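Local structure of Lmo2125 protein (Listeria monocytogenes serovar 1/2a, 5TU0) at residues Glu8-Lys20 with Asp35-Thr48. The protein binds maltose and, as a lipoprotein of the bacterial solute-binding protein 1 family, probably delivers it to a membrane sugar transporter. The protein carries 2 engineered substitutions. Residues are numbered along the deposited sequence; the frame is centred on the assembly and turned at random. Where two conformers were deposited one is given.
Sequences EKTLTVSVDAGYK and DVKVKVVEKDMFET
Strands 10-15 and 37-42 pair in parallel, the two strands of a beta-alpha-beta unit whose crossover is helix 17-34, near the N-terminus. The axes run 23° apart, and backbone hydrogen bonds use every second residue of both segments, beginning with Lys37 N to Lys9 O and ending with Lys43 N to Val15 O. Val13 N to Lys39 O, 2.8 Å, is nearly straight at 175°. Lys37 O takes two donors: Leu11 N, and Thr10 OG1 at 2.9 Å from above the carbonyl plane. The Thr10 hydroxyl, anti to its own N (chi1 -177°), lies beside its carbonyl carbon and within reach of that oxygen. On the face turned to helix 17-34, Val13 CG2 meets Val38 CG1 at 3.6 Å, while Val40 packs on Val23 and Lys27. On the other face Val41 CG2 presses against Ser14 CB at 3.4 Å, a tight fit. Near the C-terminal ends of the strands, one water joins Ser14 OG, Lys43 O and Thr48 OG1, and another donates to both Asp16 OD2 and Asp44 OD2. Each aspartate N-caps its helix, Asp16 OD1 accepting from Gly18 N and Asp44 OD1 from Glu47 N. The shared water and the two helix N-termini probably offset the repulsion between Asp16 OD2 and Asp44 OD2, 4.2 Å apart.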
loop_
_atom_site.group_PDB
_atom_site.type_symbol
_atom_site.label_atom_id
_atom_site.label_comp_id
_atom_site.label_asym_id
_atom_site.label_seq_id
_atom_site.Cartn_x
_atom_site.Cartn_y
_atom_site.Cartn_z
ATOM N N GLU A 8 9.601 18.695 34.238
ATOM C CA GLU A 8 10.222 17.660 33.433
ATOM C C GLU A 8 9.274 17.329 32.267
ATOM O O GLU A 8 8.334 16.552 32.418
ATOM C CB GLU A 8 10.530 16.454 34.338
ATOM C CG GLU A 8 11.381 16.855 35.554
ATOM C CD GLU A 8 11.565 15.759 36.598
ATOM O OE1 GLU A 8 11.876 16.104 37.759
ATOM O OE2 GLU A 8 11.397 14.564 36.281
ATOM N N LYS A 9 9.544 17.994 31.137
ATOM C CA LYS A 9 8.800 17.939 29.848
ATOM C C LYS A 9 7.886 16.743 29.520
ATOM O O LYS A 9 8.000 15.664 30.088
ATOM C CB LYS A 9 9.795 18.153 28.701
ATOM C CG LYS A 9 10.877 17.086 28.640
ATOM C CD LYS A 9 12.050 17.451 27.740
ATOM C CE LYS A 9 12.948 18.506 28.359
ATOM N NZ LYS A 9 14.132 18.775 27.500
ATOM N N THR A 10 6.980 16.966 28.573
ATOM C CA THR A 10 5.987 15.960 28.180
ATOM C C THR A 10 5.800 15.907 26.645
ATOM O O THR A 10 6.071 16.891 25.945
ATOM C CB THR A 10 4.649 16.205 28.927
ATOM O OG1 THR A 10 3.684 15.185 28.591
ATOM C CG2 THR A 10 4.091 17.596 28.614
ATOM N N LEU A 11 5.354 14.747 26.151
ATOM C CA LEU A 11 5.174 14.484 24.721
ATOM C C LEU A 11 3.839 13.766 24.490
ATOM O O LEU A 11 3.559 12.756 25.131
ATOM C CB LEU A 11 6.301 13.581 24.222
ATOM C CG LEU A 11 6.308 13.277 22.717
ATOM C CD1 LEU A 11 6.850 14.472 21.949
ATOM C CD2 LEU A 11 7.121 12.033 22.413
ATOM N N THR A 12 3.015 14.279 23.576
ATOM C CA THR A 12 1.732 13.638 23.286
ATOM C C THR A 12 1.812 12.812 22.001
ATOM O O THR A 12 2.096 13.344 20.905
ATOM C CB THR A 12 0.583 14.655 23.238
ATOM O OG1 THR A 12 0.490 15.308 24.509
ATOM C CG2 THR A 12 -0.732 13.966 22.953
ATOM N N VAL A 13 1.529 11.515 22.144
ATOM C CA VAL A 13 1.631 10.556 21.046
ATOM C C VAL A 13 0.231 10.093 20.735
ATOM O O VAL A 13 -0.434 9.559 21.614
ATOM C CB VAL A 13 2.502 9.346 21.461
ATOM C CG1 VAL A 13 2.539 8.267 20.371
ATOM C CG2 VAL A 13 3.898 9.814 21.828
ATOM N N SER A 14 -0.232 10.348 19.507
ATOM C CA SER A 14 -1.564 9.944 19.083
ATOM C C SER A 14 -1.501 8.802 18.086
ATOM O O SER A 14 -0.840 8.900 17.045
ATOM C CB SER A 14 -2.336 11.115 18.470
ATOM O OG SER A 14 -3.691 10.753 18.209
ATOM N N VAL A 15 -2.220 7.722 18.381
ATOM C CA VAL A 15 -2.242 6.582 17.492
ATOM C C VAL A 15 -3.612 5.955 17.415
ATOM O O VAL A 15 -4.454 6.149 18.281
ATOM C CB VAL A 15 -1.213 5.482 17.898
ATOM C CG1 VAL A 15 0.212 5.954 17.677
ATOM C CG2 VAL A 15 -1.417 4.993 19.342
ATOM N N ASP A 16 -3.813 5.206 16.345
ATOM C CA ASP A 16 -5.009 4.440 16.138
ATOM C C ASP A 16 -5.109 3.381 17.235
ATOM O O ASP A 16 -4.100 2.977 17.811
ATOM C CB ASP A 16 -4.927 3.770 14.777
ATOM C CG ASP A 16 -6.190 3.105 14.395
ATOM O OD1 ASP A 16 -6.480 2.010 14.952
ATOM O OD2 ASP A 16 -6.870 3.665 13.512
ATOM N N ALA A 17 -6.326 2.929 17.495
ATOM C CA ALA A 17 -6.589 1.914 18.515
ATOM C C ALA A 17 -5.673 0.702 18.438
ATOM O O ALA A 17 -5.225 0.201 19.473
ATOM C CB ALA A 17 -8.042 1.467 18.451
ATOM N N GLY A 18 -5.370 0.254 17.222
ATOM C CA GLY A 18 -4.523 -0.916 17.024
ATOM C C GLY A 18 -3.079 -0.789 17.464
ATOM O O GLY A 18 -2.372 -1.777 17.532
ATOM N N TYR A 19 -2.633 0.424 17.761
ATOM C CA TYR A 19 -1.263 0.636 18.204
ATOM C C TYR A 19 -1.165 1.134 19.645
ATOM O O TYR A 19 -0.063 1.300 20.153
ATOM C CB TYR A 19 -0.566 1.641 17.300
ATOM C CG TYR A 19 -0.592 1.266 15.838
ATOM C CD1 TYR A 19 0.022 0.112 15.393
ATOM C CD2 TYR A 19 -1.207 2.091 14.893
ATOM C CE1 TYR A 19 -0.001 -0.242 14.055
ATOM C CE2 TYR A 19 -1.236 1.743 13.553
ATOM C CZ TYR A 19 -0.629 0.579 13.136
ATOM O OH TYR A 19 -0.657 0.238 11.811
ATOM N N LYS A 20 -2.308 1.346 20.300
ATOM C CA LYS A 20 -2.311 1.889 21.668
ATOM C C LYS A 20 -1.529 1.006 22.639
ATOM O O LYS A 20 -0.667 1.508 23.377
ATOM C CB LYS A 20 -3.746 2.096 22.167
ATOM C CG LYS A 20 -3.835 3.021 23.370
ATOM C CD LYS A 20 -5.233 3.027 23.947
ATOM C CE LYS A 20 -5.326 3.934 25.159
ATOM N NZ LYS A 20 -6.625 3.704 25.842
ATOM N N ASP A 35 13.848 11.572 30.536
ATOM C CA ASP A 35 13.252 12.382 31.607
ATOM C C ASP A 35 12.016 13.134 31.070
ATOM O O ASP A 35 11.892 14.350 31.227
ATOM C CB ASP A 35 14.298 13.343 32.202
ATOM C CG ASP A 35 13.828 14.016 33.486
ATOM O OD1 ASP A 35 12.743 13.656 34.005
ATOM O OD2 ASP A 35 14.559 14.910 33.988
ATOM N N VAL A 36 11.120 12.382 30.432
ATOM C CA VAL A 36 9.911 12.916 29.820
ATOM C C VAL A 36 8.723 12.050 30.207
ATOM O O VAL A 36 8.897 10.858 30.539
ATOM C CB VAL A 36 10.033 12.895 28.273
ATOM C CG1 VAL A 36 8.766 13.413 27.603
ATOM C CG2 VAL A 36 11.247 13.689 27.818
ATOM N N LYS A 37 7.524 12.648 30.195
ATOM C CA LYS A 37 6.296 11.898 30.434
ATOM C C LYS A 37 5.599 11.831 29.072
ATOM O O LYS A 37 5.398 12.859 28.432
ATOM C CB LYS A 37 5.408 12.552 31.489
ATOM C CG LYS A 37 4.156 11.721 31.755
ATOM C CD LYS A 37 3.435 12.080 33.033
ATOM C CE LYS A 37 2.302 11.085 33.292
ATOM N NZ LYS A 37 1.717 11.217 34.653
ATOM N N VAL A 38 5.289 10.623 28.611
ATOM C CA VAL A 38 4.608 10.433 27.345
ATOM C C VAL A 38 3.123 10.231 27.641
ATOM O O VAL A 38 2.769 9.384 28.451
ATOM C CB VAL A 38 5.150 9.207 26.575
ATOM C CG1 VAL A 38 4.323 8.926 25.325
ATOM C CG2 VAL A 38 6.617 9.409 26.218
ATOM N N LYS A 39 2.284 11.043 27.002
ATOM C CA LYS A 39 0.834 10.948 27.103
ATOM C C LYS A 39 0.371 10.255 25.833
ATOM O O LYS A 39 0.641 10.737 24.727
ATOM C CB LYS A 39 0.228 12.345 27.208
ATOM C CG LYS A 39 -1.290 12.398 27.213
ATOM C CD LYS A 39 -1.765 13.841 27.247
ATOM C CE LYS A 39 -3.278 13.946 27.173
ATOM N NZ LYS A 39 -3.730 15.356 27.350
ATOM N N VAL A 40 -0.307 9.121 25.981
ATOM C CA VAL A 40 -0.793 8.364 24.837
ATOM C C VAL A 40 -2.285 8.617 24.628
ATOM O O VAL A 40 -3.084 8.414 25.532
ATOM C CB VAL A 40 -0.557 6.853 25.020
ATOM C CG1 VAL A 40 -1.016 6.082 23.786
ATOM C CG2 VAL A 40 0.921 6.577 25.280
ATOM N N VAL A 41 -2.649 9.073 23.437
ATOM C CA VAL A 41 -4.057 9.301 23.103
ATOM C C VAL A 41 -4.427 8.396 21.934
ATOM O O VAL A 41 -3.611 8.150 21.038
ATOM C CB VAL A 41 -4.367 10.781 22.783
ATOM C CG1 VAL A 41 -4.043 11.657 23.978
ATOM C CG2 VAL A 41 -3.603 11.272 21.576
ATOM N N GLU A 42 -5.644 7.876 21.966
ATOM C CA GLU A 42 -6.132 7.018 20.905
ATOM C C GLU A 42 -7.080 7.809 20.024
ATOM O O GLU A 42 -8.009 8.461 20.516
ATOM C CB GLU A 42 -6.826 5.773 21.471
ATOM C CG GLU A 42 -7.239 4.750 20.401
ATOM C CD GLU A 42 -8.419 5.186 19.531
ATOM O OE1 GLU A 42 -9.329 5.843 20.079
ATOM O OE2 GLU A 42 -8.465 4.855 18.305
ATOM N N LYS A 43 -6.849 7.749 18.717
ATOM C CA LYS A 43 -7.712 8.424 17.763
ATOM C C LYS A 43 -7.453 7.881 16.365
ATOM O O LYS A 43 -6.313 7.598 16.002
ATOM C CB LYS A 43 -7.479 9.939 17.806
ATOM C CG LYS A 43 -8.415 10.768 16.942
ATOM C CD LYS A 43 -8.276 12.238 17.314
ATOM C CE LYS A 43 -8.988 13.164 16.354
ATOM N NZ LYS A 43 -10.458 12.969 16.363
ATOM N N ASP A 44 -8.519 7.713 15.589
ATOM C CA ASP A 44 -8.396 7.251 14.208
ATOM C C ASP A 44 -7.272 8.027 13.496
ATOM O O ASP A 44 -7.203 9.252 13.603
ATOM C CB ASP A 44 -9.742 7.431 13.488
ATOM C CG ASP A 44 -9.686 7.018 12.044
ATOM O OD1 ASP A 44 -9.348 7.864 11.176
ATOM O OD2 ASP A 44 -10.021 5.851 11.770
ATOM N N MET A 45 -6.407 7.309 12.779
ATOM C CA MET A 45 -5.234 7.909 12.127
ATOM C C MET A 45 -5.607 9.020 11.150
ATOM O O MET A 45 -5.031 10.113 11.179
ATOM C CB MET A 45 -4.396 6.836 11.407
ATOM C CG MET A 45 -3.065 7.347 10.837
ATOM S SD MET A 45 -2.106 6.122 9.897
ATOM C CE MET A 45 -3.140 5.930 8.454
ATOM N N PHE A 46 -6.573 8.733 10.289
ATOM C CA PHE A 46 -7.011 9.708 9.306
ATOM C C PHE A 46 -7.751 10.902 9.923
ATOM O O PHE A 46 -7.562 12.015 9.476
ATOM C CB PHE A 46 -7.821 9.021 8.221
ATOM C CG PHE A 46 -7.026 7.996 7.439
ATOM C CD1 PHE A 46 -6.052 8.404 6.522
ATOM C CD2 PHE A 46 -7.255 6.626 7.599
ATOM C CE1 PHE A 46 -5.331 7.468 5.782
ATOM C CE2 PHE A 46 -6.539 5.688 6.860
ATOM C CZ PHE A 46 -5.575 6.108 5.953
ATOM N N GLU A 47 -8.561 10.681 10.961
ATOM C CA GLU A 47 -9.253 11.789 11.623
ATOM C C GLU A 47 -8.241 12.760 12.261
ATOM O O GLU A 47 -8.402 13.973 12.196
ATOM C CB GLU A 47 -10.244 11.291 12.670
ATOM C CG GLU A 47 -11.469 10.622 12.072
ATOM C CD GLU A 47 -12.485 10.196 13.117
ATOM O OE1 GLU A 47 -12.396 10.666 14.273
ATOM O OE2 GLU A 47 -13.388 9.394 12.770
ATOM N N THR A 48 -7.205 12.214 12.876
ATOM C CA THR A 48 -6.145 13.037 13.466
ATOM C C THR A 48 -5.509 13.990 12.422
ATOM O O THR A 48 -5.314 15.181 12.671
ATOM C CB THR A 48 -5.042 12.131 14.030
ATOM O OG1 THR A 48 -5.600 11.282 15.041
ATOM C CG2 THR A 48 -3.890 12.941 14.600
HETATM O O HOH W 1 -4.206 9.243 15.968
HETATM O O HOH W 2 -10.011 4.114 13.992
#